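Local coordinates for uncharacterized protein MJ1062 (Methanocaldococcus jannaschii, PDB 3EO4) that is of unknown function but carries a GNAT-type acetyltransferase domain, the part held by this chain, and so probably transfers an acyl group, at residues N22-L27 / E50-W55; R76-V81 / I97-L102; H128-E133 / K152-E157. All coordinates share one frame; numbering follows the deposited sequence.

Overall arrangement
The three contacts follow one another along the chain of a GNAT-type domain. Contacts 1 and 2 are mostly buried, contact 3 only partly. Contact 1 packs two helices through leucines, aromatic rings and one histidine-to-carbonyl bond; contact 2 ties strand 74-84 to the loop after strand 92-97 by a buried salt bridge and a shared carbonyl. These two touch, through Leu-27 on Ser-80 and Asp-23 near Lys-77, and both meet the second subunit. Contact 3 stands apart, its centre about 22 Å from that of contact 2 and on the opposite side of the chain's centre; there a hairpin turn meets strand 126-132 through a salt-bridge network and backbone pairing, and no other subunit reaches it.

Contact 1 (N22-L27 / E50-W55)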
# COMPACT_ATOMS: atom_id res chain seq x y z
N ASN A 22 -9.34 9.94 -1.18
CA ASN A 22 -8.63 9.50 0.02
C ASN A 22 -7.99 8.11 -0.10
O ASN A 22 -7.07 7.77 0.66
CB ASN A 22 -9.56 9.55 1.24
CG ASN A 22 -10.06 10.96 1.52
OD1 ASN A 22 -9.28 11.91 1.69
ND2 ASN A 22 -11.39 11.12 1.55
N ASP A 23 -8.46 7.31 -1.05
CA ASP A 23 -8.00 5.92 -1.24
C ASP A 23 -6.81 5.86 -2.19
O ASP A 23 -6.24 4.79 -2.39
CB ASP A 23 -9.13 5.06 -1.84
CG ASP A 23 -10.37 4.94 -0.91
OD1 ASP A 23 -11.52 5.13 -1.38
OD2 ASP A 23 -10.18 4.68 0.28
N LEU A 24 -6.44 7.01 -2.74
CA LEU A 24 -5.52 7.06 -3.88
C LEU A 24 -4.12 6.56 -3.54
O LEU A 24 -3.50 5.84 -4.34
CB LEU A 24 -5.45 8.46 -4.48
CG LEU A 24 -6.56 8.89 -5.45
CD1 LEU A 24 -6.33 10.31 -5.92
CD2 LEU A 24 -6.65 7.97 -6.66
N GLU A 25 -3.65 6.94 -2.35
CA GLU A 25 -2.31 6.56 -1.87
C GLU A 25 -2.25 5.08 -1.57
O GLU A 25 -1.24 4.46 -1.80
CB GLU A 25 -1.86 7.37 -0.65
CG GLU A 25 -1.90 8.92 -0.81
CD GLU A 25 -3.22 9.52 -0.30
OE1 GLU A 25 -4.31 9.05 -0.70
OE2 GLU A 25 -3.19 10.45 0.54
N LEU A 26 -3.33 4.53 -1.01
CA LEU A 26 -3.39 3.11 -0.71
C LEU A 26 -3.41 2.29 -2.02
O LEU A 26 -2.65 1.33 -2.16
CB LEU A 26 -4.60 2.77 0.13
CG LEU A 26 -4.96 1.31 0.33
CD1 LEU A 26 -3.80 0.57 0.97
CD2 LEU A 26 -6.20 1.22 1.26
N LEU A 27 -4.27 2.70 -2.95
CA LEU A 27 -4.27 2.11 -4.28
C LEU A 27 -2.90 2.21 -4.94
O LEU A 27 -2.39 1.21 -5.46
CB LEU A 27 -5.36 2.72 -5.17
CG LEU A 27 -5.47 2.05 -6.56
CD1 LEU A 27 -5.98 0.57 -6.53
CD2 LEU A 27 -6.29 2.90 -7.58
N GLU A 50 2.62 11.63 -9.77
CA GLU A 50 2.16 12.41 -10.93
C GLU A 50 1.46 11.52 -11.98
O GLU A 50 0.40 11.88 -12.46
CB GLU A 50 3.29 13.27 -11.53
CG GLU A 50 4.28 12.48 -12.35
CD GLU A 50 5.71 12.74 -11.95
OE1 GLU A 50 6.36 13.56 -12.66
OE2 GLU A 50 6.17 12.14 -10.94
N GLU A 51 2.02 10.34 -12.25
CA GLU A 51 1.40 9.37 -13.16
C GLU A 51 0.08 8.82 -12.61
O GLU A 51 -0.92 8.72 -13.30
CB GLU A 51 2.32 8.17 -13.39
CG GLU A 51 3.71 8.49 -13.90
CD GLU A 51 4.67 7.29 -13.79
OE1 GLU A 51 4.40 6.33 -12.99
OE2 GLU A 51 5.72 7.32 -14.49
N HIS A 52 0.12 8.44 -11.34
CA HIS A 52 -1.06 7.93 -10.68
C HIS A 52 -2.19 8.96 -10.65
O HIS A 52 -3.36 8.63 -10.86
CB HIS A 52 -0.67 7.50 -9.28
CG HIS A 52 -1.77 6.83 -8.53
ND1 HIS A 52 -2.37 5.67 -8.98
CD2 HIS A 52 -2.37 7.13 -7.36
CE1 HIS A 52 -3.30 5.29 -8.12
NE2 HIS A 52 -3.31 6.16 -7.12
N TYR A 53 -1.84 10.21 -10.36
CA TYR A 53 -2.84 11.24 -10.17
C TYR A 53 -3.37 11.72 -11.52
O TYR A 53 -4.54 12.08 -11.66
CB TYR A 53 -2.26 12.42 -9.36
CG TYR A 53 -3.32 13.35 -8.84
CD1 TYR A 53 -4.23 12.91 -7.88
CD2 TYR A 53 -3.44 14.66 -9.32
CE1 TYR A 53 -5.22 13.72 -7.40
CE2 TYR A 53 -4.45 15.49 -8.84
CZ TYR A 53 -5.33 15.00 -7.87
OH TYR A 53 -6.35 15.76 -7.34
N SER A 54 -2.51 11.72 -12.53
CA SER A 54 -2.94 12.04 -13.88
C SER A 54 -3.91 10.96 -14.41
O SER A 54 -4.89 11.30 -15.08
CB SER A 54 -1.73 12.24 -14.78
OG SER A 54 -2.07 12.08 -16.14
N TRP A 55 -3.69 9.69 -14.06
CA TRP A 55 -4.68 8.64 -14.32
C TRP A 55 -6.03 9.01 -13.68
O TRP A 55 -7.07 8.99 -14.34
CB TRP A 55 -4.21 7.26 -13.81
CG TRP A 55 -5.32 6.25 -13.71
CD1 TRP A 55 -5.84 5.51 -14.73
CD2 TRP A 55 -6.06 5.87 -12.52
NE1 TRP A 55 -6.86 4.70 -14.26
CE2 TRP A 55 -7.03 4.91 -12.91
CE3 TRP A 55 -6.02 6.26 -11.17
CZ2 TRP A 55 -7.93 4.34 -12.01
CZ3 TRP A 55 -6.93 5.69 -10.27
CH2 TRP A 55 -7.87 4.74 -10.69
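His-52 of helix 49-58 reaches across to Leu-24 in the first turn of helix 24-31, joining two helices of the N-terminal half of the GNAT domain. CG of His-52 stands anti to its backbone N (chi1 -174°), which carries the imidazole toward the other helix. Its NE2 donates to Leu-24 O at 2.8 Å; the bond is bent, 131° at the hydrogen, and the carbonyl oxygen lies 30° out of the ring plane. The same ring meets Leu-27 at its edge, CE1 lying 3.9 Å from Leu-27 CD2. An alanine in place of His-52 would probably leave Leu-24 O without this donor and open a gap beside the two leucine side chains.

The two methyls of Leu-24 meet different rings. Leu-24 CD1 lies at the edge of the Tyr-53 ring, 3.9 Å from Tyr-53 CD1, the two side chains crossing at about a right angle, while Leu-24 CD2 lies 3.8 Å from His-52 NE2 and more distantly meets the edge of Trp-55. The Tyr-53 ring also meets those of Trp-49 and Trp-56 of its own helix, and it touches Thr-74 of the second subunit. Leu-27, with CG anti to its backbone N, sends a single methyl into the contact: CD2 lies 3.9 Å from both CZ3 and CH2 of Trp-55.

Contact 2 (R76-V81 / I97-L102)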
# COMPACT_ATOMS: atom_id res chain seq x y z
N ARG A 76 -12.29 -3.71 6.67
CA ARG A 76 -11.01 -3.16 6.25
C ARG A 76 -10.86 -3.18 4.73
O ARG A 76 -11.54 -3.96 4.06
CB ARG A 76 -9.85 -3.92 6.93
CG ARG A 76 -9.36 -5.19 6.18
CD ARG A 76 -8.23 -5.84 6.98
NE ARG A 76 -7.72 -7.09 6.41
CZ ARG A 76 -8.08 -8.29 6.87
NH1 ARG A 76 -8.96 -8.39 7.86
NH2 ARG A 76 -7.56 -9.40 6.35
N LYS A 77 -9.98 -2.34 4.19
CA LYS A 77 -9.70 -2.25 2.73
C LYS A 77 -8.65 -3.24 2.27
O LYS A 77 -7.52 -3.23 2.77
CB LYS A 77 -9.21 -0.85 2.38
CG LYS A 77 -10.29 0.20 2.21
CD LYS A 77 -10.43 1.16 3.36
CE LYS A 77 -9.13 1.89 3.71
NZ LYS A 77 -8.67 2.67 2.56
N VAL A 78 -8.99 -4.08 1.29
CA VAL A 78 -8.11 -5.20 0.96
C VAL A 78 -7.73 -5.26 -0.50
O VAL A 78 -6.84 -6.03 -0.85
CB VAL A 78 -8.69 -6.59 1.38
CG1 VAL A 78 -8.92 -6.69 2.90
CG2 VAL A 78 -9.97 -6.90 0.61
N GLY A 79 -8.44 -4.52 -1.36
CA GLY A 79 -8.12 -4.53 -2.78
C GLY A 79 -8.95 -3.53 -3.56
O GLY A 79 -9.65 -2.68 -2.98
N SER A 80 -8.89 -3.65 -4.89
CA SER A 80 -9.69 -2.82 -5.75
C SER A 80 -10.21 -3.61 -6.94
O SER A 80 -9.49 -4.47 -7.48
CB SER A 80 -8.89 -1.64 -6.24
OG SER A 80 -9.73 -0.79 -7.01
N VAL A 81 -11.44 -3.30 -7.35
CA VAL A 81 -12.05 -3.92 -8.54
C VAL A 81 -12.63 -2.79 -9.38
O VAL A 81 -13.07 -1.77 -8.83
CB VAL A 81 -13.09 -5.02 -8.16
CG1 VAL A 81 -14.33 -4.42 -7.49
CG2 VAL A 81 -13.45 -5.91 -9.38
N ILE A 97 -6.09 -7.71 -5.44
CA ILE A 97 -6.17 -7.87 -4.00
C ILE A 97 -4.80 -7.45 -3.46
O ILE A 97 -3.78 -8.07 -3.80
CB ILE A 97 -6.54 -9.34 -3.58
CG1 ILE A 97 -7.90 -9.76 -4.19
CG2 ILE A 97 -6.49 -9.54 -2.04
CD1 ILE A 97 -9.11 -8.97 -3.63
N GLY A 98 -4.79 -6.38 -2.65
CA GLY A 98 -3.59 -5.84 -2.05
C GLY A 98 -2.94 -6.63 -0.92
O GLY A 98 -1.72 -6.66 -0.84
N GLU A 99 -3.72 -7.28 -0.05
CA GLU A 99 -3.11 -8.11 1.01
C GLU A 99 -2.78 -9.44 0.43
O GLU A 99 -3.66 -10.08 -0.14
CB GLU A 99 -4.07 -8.38 2.19
CG GLU A 99 -4.69 -7.19 2.78
CD GLU A 99 -5.34 -7.43 4.14
OE1 GLU A 99 -5.95 -6.47 4.63
OE2 GLU A 99 -5.24 -8.54 4.73
N PHE A 100 -1.54 -9.90 0.65
CA PHE A 100 -0.99 -11.08 -0.03
C PHE A 100 -1.41 -12.44 0.49
O PHE A 100 -1.46 -13.40 -0.27
CB PHE A 100 0.54 -11.03 -0.03
CG PHE A 100 1.08 -9.87 -0.77
CD1 PHE A 100 1.56 -10.03 -2.07
CD2 PHE A 100 1.09 -8.60 -0.19
CE1 PHE A 100 2.06 -8.94 -2.77
CE2 PHE A 100 1.60 -7.51 -0.87
CZ PHE A 100 2.08 -7.67 -2.17
N PHE A 101 -1.67 -12.53 1.78
CA PHE A 101 -2.02 -13.81 2.39
C PHE A 101 -3.54 -14.02 2.43
O PHE A 101 -4.05 -14.83 3.20
CB PHE A 101 -1.37 -13.95 3.77
CG PHE A 101 0.12 -14.14 3.70
CD1 PHE A 101 0.67 -15.42 3.47
CD2 PHE A 101 0.99 -13.07 3.86
CE1 PHE A 101 2.07 -15.62 3.42
CE2 PHE A 101 2.39 -13.26 3.80
CZ PHE A 101 2.93 -14.54 3.58
N LEU A 102 -4.24 -13.26 1.59
CA LEU A 102 -5.66 -13.40 1.31
C LEU A 102 -5.88 -14.09 -0.03
O LEU A 102 -6.91 -14.74 -0.24
CB LEU A 102 -6.34 -12.03 1.22
CG LEU A 102 -6.56 -11.25 2.52
CD1 LEU A 102 -7.42 -10.00 2.25
CD2 LEU A 102 -7.19 -12.12 3.56
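Arg-76 and Glu-99 form a salt bridge between strand 74-84 and the loop that follows strand 92-97, in the antiparallel sheet of the GNAT fold. The arginine sets out with CB directed toward the loop and CG between N and the carbonyl carbon (chi1 87°), then runs extended from CG to NE. Along the way CG passes 4.0 Å from Glu-99 OE1 and CD comes to 3.3 Å from that oxygen. NE donates to OE1 of Glu-99 at 2.6 Å, with 161° at the hydrogen; CZ lies 3.6 Å from both Glu-99 OE1 and OE2, and Arg-76 NH2 donates to Glu-99 OE2 at 3.0 Å. The grip is therefore side-on, one nitrogen to each oxygen, both met on their syn sides, with guanidinium and carboxylate planes 21° apart. NH2 also lies beside Leu-102 CD2. At the remaining nitrogen, NH1, Glu-71 is a long, weak ionic partner, and Trp-49 of the second subunit makes a cation-pi contact with the arginine. Two bonds fix the rotation of the carboxylate in this buried setting, and its negative charge would probably offset the positive charge of Arg-76.

Farther along the strand, Val-78 packs against the salt bridge, its CG1 touching both Glu-99 OE1 and Leu-102 CD1. Leu-102 closes the type I turn that begins at Glu-99, so both ends of the turn face the strand. The backbones join at Gly-79 and Ile-97, an antiparallel non-hydrogen-bonded pair whose CA atoms lie 4.1 Å apart; a CB on Gly-79 would clash with Ile-97 CA. Just beyond this pair the loop stays beside the strand: Val-78 O accepts from Gly-98 N at 2.8 Å and, weakly, from Glu-99 N at 3.5 Å.

Contact 3 (H128-E133 / K152-E157); sequences HARILE and KGRENE
Arg-130 of strand 126-132 reaches toward Glu-157, where the loop after strand 148-150 enters strand 157-163 of the three-stranded antiparallel sheet in the C-terminal part of the GNAT domain. Its chain bends at chi3 (70°), which turns NE off the extended path. NH2 then donates to Glu-157 OE1 at 2.8 Å, nearly straight; the oxygen lies in the guanidinium plane, yet the nitrogen comes from above the carboxylate plane. NE adds a weak bond to the same oxygen, and NH2 also passes 3.6 Å from Gly-153 CA.

The side chain of Ile-131 leaves on the side away from the loop and packs on helix 136-144, but its O receives a CA-H...O contact from Glu-157. Leu-132 pairs with Glu-157 as an antiparallel non-hydrogen-bonded pair, CA to CA 4.3 Å, and its CD2 lies 4.0 Å from Glu-157 CB. Leu-132 CA makes a second CA-H...O contact, to Asn-156 O. At Glu-133 the strand has ended; its N donates to that same Asn-156 O at 2.8 Å, while its side chain crosses that of Asn-156 obliquely, carboxylate and amide planes 21° apart without a hydrogen bond between them, and OE2 accepts from Trp-158 NE1.

Glu-157 OE1 is the hub. Besides Arg-130, it takes Arg-154 N on its anti side and Arg-154 NE on its syn side, while Arg-154 NH2 meets Glu-157 OE2 at 2.6 Å on the syn lone pair. A type II turn from Arg-154 to Glu-157 brings these groups together. The two arginines approach closely, NH2 of Arg-130 lying 3.8 Å from NE of Arg-154, so the buried carboxylate between them probably offsets their repulsion, and their two positive charges would tend to keep Glu-157 ionised.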
# COMPACT_ATOMS: atom_id res chain seq x y z
N HIS A 128 -15.14 -8.61 -20.34
CA HIS A 128 -13.87 -9.30 -20.54
C HIS A 128 -12.82 -8.89 -19.53
O HIS A 128 -13.01 -7.94 -18.78
CB HIS A 128 -13.36 -9.14 -21.99
CG HIS A 128 -12.92 -7.76 -22.34
ND1 HIS A 128 -13.76 -6.82 -22.89
CD2 HIS A 128 -11.70 -7.17 -22.28
CE1 HIS A 128 -13.10 -5.70 -23.12
NE2 HIS A 128 -11.84 -5.89 -22.76
N ALA A 129 -11.72 -9.62 -19.51
CA ALA A 129 -10.56 -9.32 -18.66
C ALA A 129 -9.31 -9.49 -19.54
O ALA A 129 -9.31 -10.33 -20.42
CB ALA A 129 -10.51 -10.28 -17.47
N ARG A 130 -8.29 -8.67 -19.33
CA ARG A 130 -7.00 -8.83 -20.02
C ARG A 130 -6.04 -9.39 -18.99
O ARG A 130 -5.90 -8.82 -17.91
CB ARG A 130 -6.45 -7.49 -20.57
CG ARG A 130 -7.43 -6.69 -21.42
CD ARG A 130 -6.81 -5.37 -21.97
NE ARG A 130 -5.80 -5.68 -22.97
CZ ARG A 130 -5.89 -5.41 -24.26
NH1 ARG A 130 -6.94 -4.76 -24.77
NH2 ARG A 130 -4.88 -5.77 -25.05
N ILE A 131 -5.41 -10.52 -19.32
CA ILE A 131 -4.58 -11.22 -18.33
C ILE A 131 -3.23 -11.63 -18.90
O ILE A 131 -3.14 -12.20 -20.01
CB ILE A 131 -5.31 -12.45 -17.71
CG1 ILE A 131 -6.75 -12.11 -17.27
CG2 ILE A 131 -4.55 -12.97 -16.49
CD1 ILE A 131 -7.60 -13.36 -16.89
N LEU A 132 -2.17 -11.33 -18.15
CA LEU A 132 -0.83 -11.82 -18.53
C LEU A 132 -0.73 -13.32 -18.28
O LEU A 132 -1.26 -13.85 -17.28
CB LEU A 132 0.27 -11.10 -17.77
CG LEU A 132 0.74 -9.69 -18.07
CD1 LEU A 132 2.13 -9.61 -17.52
CD2 LEU A 132 0.74 -9.31 -19.57
N GLU A 133 -0.06 -13.99 -19.21
CA GLU A 133 0.15 -15.42 -19.20
C GLU A 133 0.66 -15.95 -17.86
O GLU A 133 0.37 -17.09 -17.52
CB GLU A 133 1.16 -15.81 -20.26
CG GLU A 133 0.63 -15.71 -21.65
CD GLU A 133 1.67 -16.05 -22.68
OE1 GLU A 133 2.84 -15.67 -22.46
OE2 GLU A 133 1.31 -16.68 -23.71
N LYS A 152 -5.81 -13.10 -28.41
CA LYS A 152 -4.58 -12.47 -27.92
C LYS A 152 -4.84 -11.02 -27.55
O LYS A 152 -5.63 -10.34 -28.20
CB LYS A 152 -3.49 -12.50 -29.00
CG LYS A 152 -2.46 -13.61 -28.89
CD LYS A 152 -1.14 -13.20 -29.58
CE LYS A 152 -0.04 -12.68 -28.58
NZ LYS A 152 -0.49 -12.24 -27.18
N GLY A 153 -4.21 -10.54 -26.49
CA GLY A 153 -4.14 -9.10 -26.24
C GLY A 153 -2.80 -8.67 -26.84
O GLY A 153 -2.45 -9.11 -27.92
N ARG A 154 -2.06 -7.85 -26.11
CA ARG A 154 -0.65 -7.53 -26.43
C ARG A 154 0.25 -8.71 -26.05
O ARG A 154 -0.23 -9.72 -25.51
CB ARG A 154 -0.24 -6.23 -25.72
CG ARG A 154 -1.32 -5.13 -25.83
CD ARG A 154 -1.11 -4.02 -24.84
NE ARG A 154 -1.65 -4.36 -23.53
CZ ARG A 154 -1.90 -3.49 -22.55
NH1 ARG A 154 -1.63 -2.20 -22.71
NH2 ARG A 154 -2.40 -3.93 -21.40
N GLU A 155 1.55 -8.62 -26.36
CA GLU A 155 2.48 -9.73 -26.13
C GLU A 155 2.28 -10.35 -24.76
O GLU A 155 2.13 -9.63 -23.78
CB GLU A 155 3.92 -9.23 -26.25
CG GLU A 155 4.86 -10.22 -26.93
CD GLU A 155 5.99 -9.53 -27.69
OE1 GLU A 155 6.42 -8.44 -27.25
OE2 GLU A 155 6.43 -10.07 -28.74
N ASN A 156 2.27 -11.69 -24.69
CA ASN A 156 2.09 -12.42 -23.42
C ASN A 156 0.77 -12.12 -22.64
O ASN A 156 0.64 -12.45 -21.45
CB ASN A 156 3.30 -12.22 -22.48
CG ASN A 156 4.63 -12.74 -23.07
OD1 ASN A 156 5.66 -12.63 -22.41
ND2 ASN A 156 4.62 -13.30 -24.29
N GLU A 157 -0.17 -11.48 -23.32
CA GLU A 157 -1.44 -11.04 -22.75
C GLU A 157 -2.62 -11.68 -23.52
O GLU A 157 -2.60 -11.76 -24.76
CB GLU A 157 -1.51 -9.52 -22.83
CG GLU A 157 -2.66 -8.85 -22.10
CD GLU A 157 -2.75 -7.36 -22.41
OE1 GLU A 157 -2.88 -7.01 -23.60
OE2 GLU A 157 -2.72 -6.55 -21.47